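Long-range contacts in TgTwinScan_2721 - E2 domain (Toxoplasma gondii, PDB 2F4Z), which is probably an E2 ubiquitin-conjugating enzyme, which would carry ubiquitin as a thioester and pass it on to a target: residues Gln34-Leu38 with Ile74-Arg78; Tyr104-Pro109 with Trp138-Ile144; Glu40-Ile44 with Val65-Ile69. All blocks are in the same frame, centred on the assembly; numbering follows the deposited sequence.

Contact 1: Gln34-Leu38 with Ile74-Arg78; sequences QARLL and IHRWR
Leu-37 and Ile-74 bury the most surface here, and with Gln-34 they illustrate how the first helix of an E2 fold seats itself on a corner leading into the sheet. Leu-37 leaves the helix toward the corner, its CG beside the backbone N and anti to the carbonyl carbon (chi1 -79°), and chi2 of 176° then sends the two methyls to different partners. CD1 lies over one face of the His-75 ring, 4.0 Å from the ring centroid in a CH-pi contact, and also approaches Ile-74 O at 3.6 Å. CD2 takes the other course, toward the indole, and meets Trp-77 CZ2 at 4.1 Å. Ile-74 answers with its own two branches. Its CD1 reaches Gln-34 CG at 3.6 Å, the two side chains crossing at about a right angle, while CG2 rests on Leu-38 CD2 at 4.1 Å. Gln-34, bent at chi2, brings its amide end to the edge of the His-75 ring. The indole is steadied from within its own segment: Trp-77 NE1 donates to Ile-74 O over 2.8 Å, a bent bond (131° at the hydrogen) whose donor stands above the carbonyl plane. The polar need of the indole is thus met inside the corner, and the two segments are held together by van der Waals and CH-pi contacts, without a hydrogen bond between them.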
ATOM      1  N   GLN A  34      13.544  -2.204  13.945  1.00 54.04           N
ATOM      2  CA  GLN A  34      13.742  -3.649  13.745  1.00 51.28           C
ATOM      3  C   GLN A  34      12.466  -4.478  13.778  1.00 47.09           C
ATOM      4  O   GLN A  34      12.296  -5.369  12.942  1.00 45.57           O
ATOM      5  CB  GLN A  34      14.852  -4.196  14.635  1.00 52.49           C
ATOM      6  CG  GLN A  34      16.195  -4.039  13.898  1.00 57.89           C
ATOM      7  CD  GLN A  34      17.280  -3.364  14.724  1.00 65.46           C
ATOM      8  OE1 GLN A  34      17.177  -3.291  15.974  1.00 69.43           O
ATOM      9  NE2 GLN A  34      18.335  -2.867  14.041  1.00 63.13           N
ATOM     10  N   ALA A  35      11.553  -4.141  14.687  1.00 42.78           N
ATOM     11  CA  ALA A  35      10.278  -4.834  14.751  1.00 38.90           C
ATOM     12  C   ALA A  35       9.482  -4.746  13.414  1.00 36.97           C
ATOM     13  O   ALA A  35       8.899  -5.746  12.949  1.00 34.16           O
ATOM     14  CB  ALA A  35       9.451  -4.302  15.908  1.00 39.56           C
ATOM     15  N   ARG A  36       9.455  -3.545  12.809  1.00 34.85           N
ATOM     16  CA  ARG A  36       8.789  -3.367  11.511  1.00 33.40           C
ATOM     17  C   ARG A  36       9.428  -4.235  10.423  1.00 31.53           C
ATOM     18  O   ARG A  36       8.735  -4.975   9.713  1.00 30.81           O
ATOM     19  CB  ARG A  36       8.783  -1.906  11.031  1.00 33.95           C
ATOM     20  CG  ARG A  36       8.016  -1.846   9.689  1.00 33.82           C
ATOM     21  CD  ARG A  36       7.950  -0.488   9.119  1.00 35.01           C
ATOM     22  NE  ARG A  36       7.587  -0.496   7.691  1.00 34.22           N
ATOM     23  CZ  ARG A  36       6.718   0.342   7.115  1.00 32.36           C
ATOM     24  NH1 ARG A  36       6.026   1.201   7.843  1.00 31.52           N
ATOM     25  NH2 ARG A  36       6.539   0.337   5.794  1.00 28.57           N
ATOM     26  N   LEU A  37      10.753  -4.178  10.340  1.00 30.11           N
ATOM     27  CA  LEU A  37      11.447  -4.886   9.282  1.00 29.87           C
ATOM     28  C   LEU A  37      11.279  -6.409   9.417  1.00 30.02           C
ATOM     29  O   LEU A  37      10.964  -7.106   8.418  1.00 29.46           O
ATOM     30  CB  LEU A  37      12.919  -4.433   9.195  1.00 29.74           C
ATOM     31  CG  LEU A  37      13.225  -3.106   8.488  1.00 27.77           C
ATOM     32  CD1 LEU A  37      14.714  -2.773   8.595  1.00 28.48           C
ATOM     33  CD2 LEU A  37      12.850  -3.257   7.006  1.00 22.20           C
ATOM     34  N   LEU A  38      11.357  -6.911  10.657  1.00 29.56           N
ATOM     35  CA  LEU A  38      11.078  -8.351  10.945  1.00 30.56           C
ATOM     36  C   LEU A  38       9.646  -8.814  10.609  1.00 30.03           C
ATOM     37  O   LEU A  38       9.436  -9.903  10.076  1.00 31.41           O
ATOM     38  CB  LEU A  38      11.447  -8.706  12.402  1.00 31.36           C
ATOM     39  CG  LEU A  38      12.969  -8.824  12.549  1.00 33.72           C
ATOM     40  CD1 LEU A  38      13.387  -8.722  14.004  1.00 38.89           C
ATOM     41  CD2 LEU A  38      13.442 -10.122  11.894  1.00 33.51           C
ATOM     42  N   ILE A  74      19.454  -7.116   9.056  1.00 35.24           N
ATOM     43  CA  ILE A  74      18.041  -6.902   8.603  1.00 33.89           C
ATOM     44  C   ILE A  74      17.863  -5.652   7.689  1.00 31.49           C
ATOM     45  O   ILE A  74      16.750  -5.380   7.251  1.00 29.42           O
ATOM     46  CB  ILE A  74      17.001  -6.612   9.746  1.00 33.65           C
ATOM     47  CG1 ILE A  74      17.679  -6.310  11.035  1.00 36.76           C
ATOM     48  CG2 ILE A  74      15.712  -7.551   9.705  1.00 34.07           C
ATOM     49  CD1 ILE A  74      18.206  -4.916  11.042  1.00 39.54           C
ATOM     50  N   HIS A  75      18.939  -4.876   7.508  1.00 30.35           N
ATOM     51  CA  HIS A  75      19.006  -3.713   6.588  1.00 29.15           C
ATOM     52  C   HIS A  75      19.594  -4.078   5.232  1.00 28.13           C
ATOM     53  O   HIS A  75      19.762  -3.212   4.367  1.00 27.62           O
ATOM     54  CB  HIS A  75      19.801  -2.568   7.221  1.00 29.98           C
ATOM     55  CG  HIS A  75      19.015  -1.829   8.249  1.00 32.78           C
ATOM     56  ND1 HIS A  75      18.986  -2.204   9.568  1.00 34.97           N
ATOM     57  CD2 HIS A  75      18.141  -0.796   8.132  1.00 35.24           C
ATOM     58  CE1 HIS A  75      18.160  -1.417  10.232  1.00 36.00           C
ATOM     59  NE2 HIS A  75      17.642  -0.546   9.390  1.00 34.96           N
ATOM     60  N   ARG A  76      19.920  -5.356   5.041  1.00 25.53           N
ATOM     61  CA  ARG A  76      20.394  -5.809   3.744  1.00 27.28           C
ATOM     62  C   ARG A  76      19.620  -7.067   3.362  1.00 27.19           C
ATOM     63  O   ARG A  76      19.646  -8.084   4.081  1.00 28.24           O
ATOM     64  CB  ARG A  76      21.917  -6.033   3.788  1.00 28.21           C
ATOM     65  CG  ARG A  76      22.510  -6.363   2.412  1.00 32.50           C
ATOM     66  CD  ARG A  76      22.336  -5.161   1.437  1.00 38.14           C
ATOM     67  NE  ARG A  76      23.078  -5.353   0.202  1.00 42.19           N
ATOM     68  CZ  ARG A  76      24.321  -4.932  -0.002  1.00 44.52           C
ATOM     69  NH1 ARG A  76      24.892  -5.168  -1.177  1.00 49.08           N
ATOM     70  NH2 ARG A  76      24.993  -4.287   0.951  1.00 42.05           N
ATOM     71  N   TRP A  77      18.842  -6.980   2.299  1.00 26.48           N
ATOM     72  CA  TRP A  77      17.997  -8.112   1.899  1.00 25.62           C
ATOM     73  C   TRP A  77      18.269  -8.481   0.458  1.00 26.13           C
ATOM     74  O   TRP A  77      18.807  -7.689  -0.349  1.00 26.87           O
ATOM     75  CB  TRP A  77      16.492  -7.768   1.956  1.00 25.46           C
ATOM     76  CG  TRP A  77      15.793  -7.517   3.288  1.00 24.84           C
ATOM     77  CD1 TRP A  77      16.365  -7.218   4.501  1.00 24.59           C
ATOM     78  CD2 TRP A  77      14.379  -7.456   3.489  1.00 25.36           C
ATOM     79  NE1 TRP A  77      15.389  -6.987   5.447  1.00 24.43           N
ATOM     80  CE2 TRP A  77      14.158  -7.132   4.853  1.00 27.20           C
ATOM     81  CE3 TRP A  77      13.272  -7.648   2.647  1.00 27.04           C
ATOM     82  CZ2 TRP A  77      12.862  -6.979   5.398  1.00 25.37           C
ATOM     83  CZ3 TRP A  77      11.981  -7.511   3.193  1.00 26.70           C
ATOM     84  CH2 TRP A  77      11.791  -7.194   4.560  1.00 26.50           C
ATOM     85  N   ARG A  78      17.818  -9.665   0.121  1.00 25.99           N
ATOM     86  CA  ARG A  78      17.780 -10.156  -1.234  1.00 28.42           C
ATOM     87  C   ARG A  78      16.297 -10.360  -1.558  1.00 27.49           C
ATOM     88  O   ARG A  78      15.573 -10.905  -0.711  1.00 28.11           O
ATOM     89  CB  ARG A  78      18.487 -11.485  -1.245  1.00 28.93           C
ATOM     90  CG  ARG A  78      19.029 -11.882  -2.516  1.00 35.94           C
ATOM     91  CD  ARG A  78      19.655 -13.285  -2.304  1.00 46.45           C
ATOM     92  NE  ARG A  78      20.882 -13.251  -1.498  1.00 52.92           N
ATOM     93  CZ  ARG A  78      22.065 -12.863  -1.975  1.00 57.17           C
ATOM     94  NH1 ARG A  78      22.164 -12.460  -3.258  1.00 59.66           N
ATOM     95  NH2 ARG A  78      23.143 -12.877  -1.184  1.00 55.47           N
TER

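Contact 2: Tyr104-Pro109 with Trp138-Ile144; sequences YPYNPP and WSPALTI
Pro-105 and Pro-140 bring the two irregular segments closest, their CA atoms 4.7 Å apart, and the chains then diverge to 7.3 Å between the CA atoms of Pro-109 and Ile-144. The side chain at the centre is Trp-138. With CG anti to the backbone N (chi1 178°), the indole is swung across to the proline-rich segment, where NE1 donates to Pro-105 O at 2.7 Å. That bond is fairly straight, 160° at the hydrogen, and the oxygen lies in the indole plane. One face of the same ring receives two CH-pi contacts: Pro-108 CB over the five-membered ring, 3.7 Å from its centroid, and Pro-109 CD over the six-membered ring. Tyr-104 meets the indole rim to rim, CE1 coming within 3.5 Å of Trp-138 CZ2 with the planes 42° apart. Pro-105 follows a cis peptide bond, and its CB covers a face of the Tyr-104 ring while touching Pro-140 CB. These are the YPxxPP and WSPA sequences characteristic of E2 enzymes, joined largely through Trp-138, with Pro-109 on Ile-144 beside it. Ser-139 OG, which forms an ST turn, also bonds Glu-137 O of the second subunit. Through Tyr-104 OH to Glu-40 and Pro-140 O to Arg-36, the pair of loops lies beside helix 33-46, one running on into strand 110-113 and the other into helix 144-156.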
ATOM      1  N   TYR A 104      14.506   4.298   7.107  1.00 30.02           N
ATOM      2  CA  TYR A 104      13.339   3.540   6.661  1.00 28.90           C
ATOM      3  C   TYR A 104      12.391   3.526   7.861  1.00 28.28           C
ATOM      4  O   TYR A 104      12.836   3.402   8.974  1.00 29.16           O
ATOM      5  CB  TYR A 104      13.744   2.127   6.242  1.00 27.09           C
ATOM      6  CG  TYR A 104      12.579   1.301   5.722  1.00 27.83           C
ATOM      7  CD1 TYR A 104      12.207   1.369   4.371  1.00 24.73           C
ATOM      8  CD2 TYR A 104      11.876   0.409   6.578  1.00 23.40           C
ATOM      9  CE1 TYR A 104      11.160   0.622   3.901  1.00 25.35           C
ATOM     10  CE2 TYR A 104      10.833  -0.339   6.105  1.00 24.39           C
ATOM     11  CZ  TYR A 104      10.491  -0.255   4.764  1.00 24.48           C
ATOM     12  OH  TYR A 104       9.419  -0.984   4.307  1.00 23.22           O
ATOM     13  N   PRO A 105      11.073   3.634   7.649  1.00 28.01           N
ATOM     14  CA  PRO A 105      10.318   3.588   6.432  1.00 27.01           C
ATOM     15  C   PRO A 105      10.077   4.978   5.811  1.00 27.42           C
ATOM     16  O   PRO A 105       9.436   5.075   4.800  1.00 25.46           O
ATOM     17  CB  PRO A 105       9.034   2.958   6.893  1.00 27.75           C
ATOM     18  CG  PRO A 105       8.875   3.396   8.306  1.00 26.92           C
ATOM     19  CD  PRO A 105      10.192   3.802   8.820  1.00 28.23           C
ATOM     20  N   TYR A 106      10.573   6.039   6.439  1.00 29.14           N
ATOM     21  CA  TYR A 106      10.357   7.384   5.889  1.00 31.30           C
ATOM     22  C   TYR A 106      11.106   7.476   4.590  1.00 30.66           C
ATOM     23  O   TYR A 106      10.594   8.037   3.684  1.00 33.39           O
ATOM     24  CB  TYR A 106      10.894   8.479   6.825  1.00 32.37           C
ATOM     25  CG  TYR A 106      10.214   8.475   8.167  1.00 35.14           C
ATOM     26  CD1 TYR A 106      10.933   8.179   9.313  1.00 37.82           C
ATOM     27  CD2 TYR A 106       8.845   8.754   8.294  1.00 35.89           C
ATOM     28  CE1 TYR A 106      10.320   8.174  10.566  1.00 39.86           C
ATOM     29  CE2 TYR A 106       8.224   8.762   9.539  1.00 34.47           C
ATOM     30  CZ  TYR A 106       8.974   8.468  10.670  1.00 38.93           C
ATOM     31  OH  TYR A 106       8.421   8.473  11.943  1.00 40.83           O
ATOM     32  N   ASN A 107      12.324   6.948   4.544  1.00 29.08           N
ATOM     33  CA  ASN A 107      13.110   6.819   3.325  1.00 29.07           C
ATOM     34  C   ASN A 107      12.967   5.449   2.619  1.00 26.33           C
ATOM     35  O   ASN A 107      12.934   4.383   3.281  1.00 26.99           O
ATOM     36  CB  ASN A 107      14.577   7.101   3.603  1.00 28.83           C
ATOM     37  CG  ASN A 107      14.824   8.552   4.086  1.00 35.14           C
ATOM     38  OD1 ASN A 107      15.824   8.822   4.791  1.00 36.25           O
ATOM     39  ND2 ASN A 107      13.938   9.500   3.661  1.00 34.53           N
ATOM     40  N   PRO A 108      12.842   5.473   1.276  1.00 23.91           N
ATOM     41  CA  PRO A 108      12.556   4.190   0.607  1.00 22.59           C
ATOM     42  C   PRO A 108      13.765   3.245   0.562  1.00 22.96           C
ATOM     43  O   PRO A 108      14.908   3.687   0.645  1.00 22.67           O
ATOM     44  CB  PRO A 108      12.090   4.605  -0.806  1.00 19.46           C
ATOM     45  CG  PRO A 108      12.773   5.953  -0.999  1.00 20.76           C
ATOM     46  CD  PRO A 108      12.860   6.607   0.334  1.00 22.06           C
ATOM     47  N   PRO A 109      13.501   1.929   0.435  1.00 22.82           N
ATOM     48  CA  PRO A 109      14.600   1.026   0.198  1.00 23.00           C
ATOM     49  C   PRO A 109      15.201   1.311  -1.199  1.00 23.61           C
ATOM     50  O   PRO A 109      14.514   1.871  -2.099  1.00 23.22           O
ATOM     51  CB  PRO A 109      13.937  -0.366   0.278  1.00 23.23           C
ATOM     52  CG  PRO A 109      12.551  -0.185  -0.072  1.00 23.37           C
ATOM     53  CD  PRO A 109      12.198   1.247   0.443  1.00 22.68           C
ATOM     54  N   TRP A 138       6.811   6.883  -3.031  1.00 21.94           N
ATOM     55  CA  TRP A 138       7.041   6.208  -1.776  1.00 22.36           C
ATOM     56  C   TRP A 138       6.186   6.825  -0.641  1.00 23.54           C
ATOM     57  O   TRP A 138       5.990   8.063  -0.574  1.00 23.40           O
ATOM     58  CB  TRP A 138       8.542   6.215  -1.377  1.00 20.25           C
ATOM     59  CG  TRP A 138       8.744   5.550  -0.054  1.00 23.41           C
ATOM     60  CD1 TRP A 138       9.008   6.137   1.141  1.00 22.92           C
ATOM     61  CD2 TRP A 138       8.655   4.133   0.195  1.00 23.41           C
ATOM     62  NE1 TRP A 138       9.107   5.159   2.135  1.00 22.95           N
ATOM     63  CE2 TRP A 138       8.874   3.931   1.570  1.00 24.07           C
ATOM     64  CE3 TRP A 138       8.347   3.021  -0.617  1.00 23.02           C
ATOM     65  CZ2 TRP A 138       8.877   2.628   2.160  1.00 20.69           C
ATOM     66  CZ3 TRP A 138       8.334   1.749  -0.033  1.00 21.32           C
ATOM     67  CH2 TRP A 138       8.594   1.574   1.341  1.00 20.86           C
ATOM     68  N   SER A 139       5.748   5.975   0.291  1.00 22.77           N
ATOM     69  CA  SER A 139       5.214   6.404   1.608  1.00 23.12           C
ATOM     70  C   SER A 139       5.593   5.343   2.664  1.00 23.54           C
ATOM     71  O   SER A 139       5.731   4.180   2.338  1.00 23.59           O
ATOM     72  CB  SER A 139       3.691   6.481   1.525  1.00 23.50           C
ATOM     73  OG  SER A 139       3.091   6.290   2.790  1.00 23.56           O
ATOM     74  N   PRO A 140       5.782   5.749   3.937  1.00 24.59           N
ATOM     75  CA  PRO A 140       5.939   4.737   5.021  1.00 23.51           C
ATOM     76  C   PRO A 140       4.773   3.767   5.163  1.00 23.43           C
ATOM     77  O   PRO A 140       4.968   2.689   5.756  1.00 23.06           O
ATOM     78  CB  PRO A 140       6.111   5.577   6.326  1.00 23.25           C
ATOM     79  CG  PRO A 140       5.811   6.945   5.967  1.00 26.31           C
ATOM     80  CD  PRO A 140       5.818   7.135   4.444  1.00 23.82           C
ATOM     81  N   ALA A 141       3.589   4.121   4.655  1.00 22.41           N
ATOM     82  CA  ALA A 141       2.454   3.187   4.646  1.00 25.93           C
ATOM     83  C   ALA A 141       2.639   2.025   3.671  1.00 27.22           C
ATOM     84  O   ALA A 141       1.866   1.054   3.735  1.00 28.18           O
ATOM     85  CB  ALA A 141       1.140   3.904   4.313  1.00 25.04           C
ATOM     86  N   LEU A 142       3.628   2.122   2.751  1.00 26.93           N
ATOM     87  CA  LEU A 142       3.903   1.020   1.792  1.00 26.72           C
ATOM     88  C   LEU A 142       4.918   0.045   2.386  1.00 27.06           C
ATOM     89  O   LEU A 142       5.550   0.291   3.435  1.00 28.46           O
ATOM     90  CB  LEU A 142       4.408   1.561   0.421  1.00 25.69           C
ATOM     91  CG  LEU A 142       3.351   2.430  -0.347  1.00 28.04           C
ATOM     92  CD1 LEU A 142       4.066   3.360  -1.293  1.00 29.49           C
ATOM     93  CD2 LEU A 142       2.272   1.605  -1.088  1.00 28.72           C
ATOM     94  N   THR A 143       5.170  -1.033   1.678  1.00 25.94           N
ATOM     95  CA  THR A 143       6.077  -2.030   2.224  1.00 26.87           C
ATOM     96  C   THR A 143       7.059  -2.407   1.140  1.00 26.22           C
ATOM     97  O   THR A 143       6.805  -2.138  -0.028  1.00 24.39           O
ATOM     98  CB  THR A 143       5.285  -3.279   2.648  1.00 25.82           C
ATOM     99  OG1 THR A 143       4.681  -3.858   1.486  1.00 26.30           O
ATOM    100  CG2 THR A 143       4.177  -2.880   3.647  1.00 27.01           C
ATOM    101  N   ILE A 144       8.174  -3.007   1.547  1.00 26.51           N
ATOM    102  CA  ILE A 144       9.101  -3.691   0.610  1.00 26.01           C
ATOM    103  C   ILE A 144       8.359  -4.647  -0.359  1.00 26.55           C
ATOM    104  O   ILE A 144       8.638  -4.675  -1.563  1.00 25.95           O
ATOM    105  CB  ILE A 144      10.222  -4.393   1.413  1.00 25.66           C
ATOM    106  CG1 ILE A 144      11.148  -3.325   2.040  1.00 26.14           C
ATOM    107  CG2 ILE A 144      11.029  -5.352   0.552  1.00 23.70           C
ATOM    108  CD1 ILE A 144      11.810  -3.757   3.294  1.00 25.58           C
TER

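Contact 3: Glu40-Ile44 with Val65-Ile69; sequences ELADI and VSAQI
Ile-44 points its CB from helix 40-44 toward strand 65-69, and the side chain forks there into a short and a long branch. CG2, anti to the backbone N, lies against the strand backbone, 3.7 Å from Ser-66 CA and a little farther from Ala-67 N. On the other branch CG1 runs beside the backbone N (chi1 -73°) and carries CD1 out to Ala-67 CB, which it meets at 4.0 Å. One turn earlier in the helix, Leu-41 approaches the same methyl, its CD1 at 4.1 Å from Ala-67 CB and also near Ala-67 O, so that the alanine is met by a branch from each of two successive turns. This is the N-terminal helix of the ubiquitin-conjugating fold, lying against the edge strand 65-70 of its four-stranded antiparallel sheet, where that strand pairs with strand 77-82. The short axes approach to 8.2 Å and run at 141° to each other, nearer antiparallel than perpendicular. A water adds a polar link at one end, donating to Ile-44 O at 2.7 Å and, over a longer 3.2 Å, to Val-65 O. Val-65 itself packs on Leu-148 and Leu-149 of helix 144-156, and Arg-145 of that helix touches both Val-65 and Ile-44. Farther along the strand, Ile-69 lies next to Leu-41, although the modelled separation of their methyls is too short to be trusted.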
ATOM      1  N   GLU A  40       7.639  -7.223   8.366  1.00 27.29           N
ATOM      2  CA  GLU A  40       7.625  -7.233   6.915  1.00 27.30           C
ATOM      3  C   GLU A  40       8.136  -8.533   6.343  1.00 26.45           C
ATOM      4  O   GLU A  40       7.472  -9.142   5.540  1.00 25.36           O
ATOM      5  CB  GLU A  40       8.395  -6.036   6.308  1.00 25.50           C
ATOM      6  CG  GLU A  40       7.621  -4.768   6.468  1.00 26.65           C
ATOM      7  CD  GLU A  40       8.042  -3.695   5.469  1.00 28.43           C
ATOM      8  OE1 GLU A  40       8.166  -4.070   4.305  1.00 26.82           O
ATOM      9  OE2 GLU A  40       8.298  -2.526   5.850  1.00 29.39           O
ATOM     10  N   LEU A  41       9.314  -8.946   6.766  1.00 27.92           N
ATOM     11  CA  LEU A  41       9.865 -10.247   6.367  1.00 30.44           C
ATOM     12  C   LEU A  41       8.944 -11.459   6.612  1.00 31.26           C
ATOM     13  O   LEU A  41       8.691 -12.282   5.706  1.00 31.46           O
ATOM     14  CB  LEU A  41      11.241 -10.397   7.020  1.00 31.75           C
ATOM     15  CG  LEU A  41      12.257 -11.373   6.471  1.00 35.20           C
ATOM     16  CD1 LEU A  41      12.390 -11.257   4.964  1.00 36.77           C
ATOM     17  CD2 LEU A  41      13.547 -10.990   7.151  1.00 40.58           C
ATOM     18  N   ALA A  42       8.413 -11.560   7.827  1.00 31.86           N
ATOM     19  CA  ALA A  42       7.404 -12.562   8.149  1.00 31.72           C
ATOM     20  C   ALA A  42       6.177 -12.511   7.248  1.00 32.95           C
ATOM     21  O   ALA A  42       5.686 -13.559   6.818  1.00 32.85           O
ATOM     22  CB  ALA A  42       6.966 -12.421   9.632  1.00 31.02           C
ATOM     23  N   ASP A  43       5.604 -11.327   7.001  1.00 33.29           N
ATOM     24  CA  ASP A  43       4.418 -11.305   6.154  1.00 33.73           C
ATOM     25  C   ASP A  43       4.795 -11.674   4.728  1.00 34.06           C
ATOM     26  O   ASP A  43       4.038 -12.363   4.051  1.00 33.82           O
ATOM     27  CB  ASP A  43       3.651  -9.963   6.232  1.00 35.15           C
ATOM     28  CG  ASP A  43       3.151  -9.650   7.666  1.00 37.74           C
ATOM     29  OD1 ASP A  43       3.064 -10.557   8.520  1.00 43.71           O
ATOM     30  OD2 ASP A  43       2.884  -8.482   7.975  1.00 42.99           O
ATOM     31  N   ILE A  44       5.979 -11.268   4.265  1.00 34.69           N
ATOM     32  CA  ILE A  44       6.364 -11.621   2.906  1.00 36.04           C
ATOM     33  C   ILE A  44       6.303 -13.183   2.773  1.00 38.37           C
ATOM     34  O   ILE A  44       5.700 -13.725   1.841  1.00 37.21           O
ATOM     35  CB  ILE A  44       7.770 -11.056   2.479  1.00 35.11           C
ATOM     36  CG1 ILE A  44       7.703  -9.568   2.250  1.00 33.87           C
ATOM     37  CG2 ILE A  44       8.240 -11.725   1.177  1.00 35.60           C
ATOM     38  CD1 ILE A  44       9.054  -8.855   2.198  1.00 36.22           C
ATOM     39  N   VAL A  65       6.572 -13.356  -5.168  1.00 39.12           N
ATOM     40  CA  VAL A  65       7.760 -12.666  -4.609  1.00 36.68           C
ATOM     41  C   VAL A  65       8.224 -13.180  -3.267  1.00 35.67           C
ATOM     42  O   VAL A  65       7.427 -13.739  -2.519  1.00 36.47           O
ATOM     43  CB  VAL A  65       7.561 -11.111  -4.558  1.00 37.32           C
ATOM     44  CG1 VAL A  65       7.242 -10.581  -5.969  1.00 34.52           C
ATOM     45  CG2 VAL A  65       6.493 -10.702  -3.548  1.00 37.13           C
ATOM     46  N   SER A  66       9.512 -13.016  -2.941  1.00 33.37           N
ATOM     47  CA  SER A  66       9.995 -13.375  -1.617  1.00 32.42           C
ATOM     48  C   SER A  66      11.283 -12.632  -1.313  1.00 31.08           C
ATOM     49  O   SER A  66      11.783 -11.911  -2.165  1.00 29.18           O
ATOM     50  CB  SER A  66      10.211 -14.906  -1.461  1.00 33.71           C
ATOM     51  OG  SER A  66      11.289 -15.382  -2.293  1.00 34.87           O
ATOM     52  N   ALA A  67      11.830 -12.861  -0.115  1.00 29.95           N
ATOM     53  CA  ALA A  67      12.919 -12.041   0.406  1.00 30.76           C
ATOM     54  C   ALA A  67      13.669 -12.803   1.499  1.00 31.27           C
ATOM     55  O   ALA A  67      13.105 -13.679   2.183  1.00 31.14           O
ATOM     56  CB  ALA A  67      12.382 -10.677   0.908  1.00 28.85           C
ATOM     57  N   GLN A  68      14.940 -12.473   1.643  1.00 31.35           N
ATOM     58  CA  GLN A  68      15.746 -12.997   2.705  1.00 33.21           C
ATOM     59  C   GLN A  68      16.641 -11.911   3.153  1.00 33.30           C
ATOM     60  O   GLN A  68      17.103 -11.124   2.315  1.00 32.33           O
ATOM     61  CB  GLN A  68      16.684 -14.070   2.182  1.00 33.35           C
ATOM     62  CG  GLN A  68      15.954 -15.249   1.725  1.00 38.55           C
ATOM     63  CD  GLN A  68      16.836 -16.211   0.989  1.00 43.87           C
ATOM     64  OE1 GLN A  68      17.995 -15.909   0.622  1.00 43.46           O
ATOM     65  NE2 GLN A  68      16.291 -17.387   0.758  1.00 44.59           N
ATOM     66  N   ILE A  69      16.977 -11.924   4.438  1.00 33.24           N
ATOM     67  CA  ILE A  69      18.030 -11.071   4.884  1.00 33.81           C
ATOM     68  C   ILE A  69      19.361 -11.662   4.486  1.00 34.00           C
ATOM     69  O   ILE A  69      19.440 -12.837   4.143  1.00 34.36           O
ATOM     70  CB  ILE A  69      17.942 -10.578   6.388  1.00 34.75           C
ATOM     71  CG1 ILE A  69      18.800 -11.410   7.298  1.00 36.65           C
ATOM     72  CG2 ILE A  69      16.479 -10.343   6.869  1.00 35.59           C
ATOM     73  CD1 ILE A  69      18.721 -10.925   8.700  1.00 46.72           C
TER
HETATM   74  O   HOH W   1       5.159 -12.602  -0.568  1.00 32.68           O

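In the fold
Helix 33-46 ties the three contacts together. Contacts 1 and 3 use successive parts of it, their centres about 9 Å apart, and both reach neighbouring strands of one sheet; Trp-77 of contact 1 and Ile-44 of contact 3 touch directly. Contact 2, its centre about 12 Å from that of contact 1, is joined to the helix by packing and by polar groups: Arg-36 NH1 lies 2.8 Å from Pro-140 O, a probable hydrogen bond, and Glu-40 OE1 lies 3.0 Å from Ile-144 N. In E2 enzymes generally, the first helix and the two loops of contact 2 form the surface that E3 ligases recognise, so contact 2 probably forms part of such a surface here.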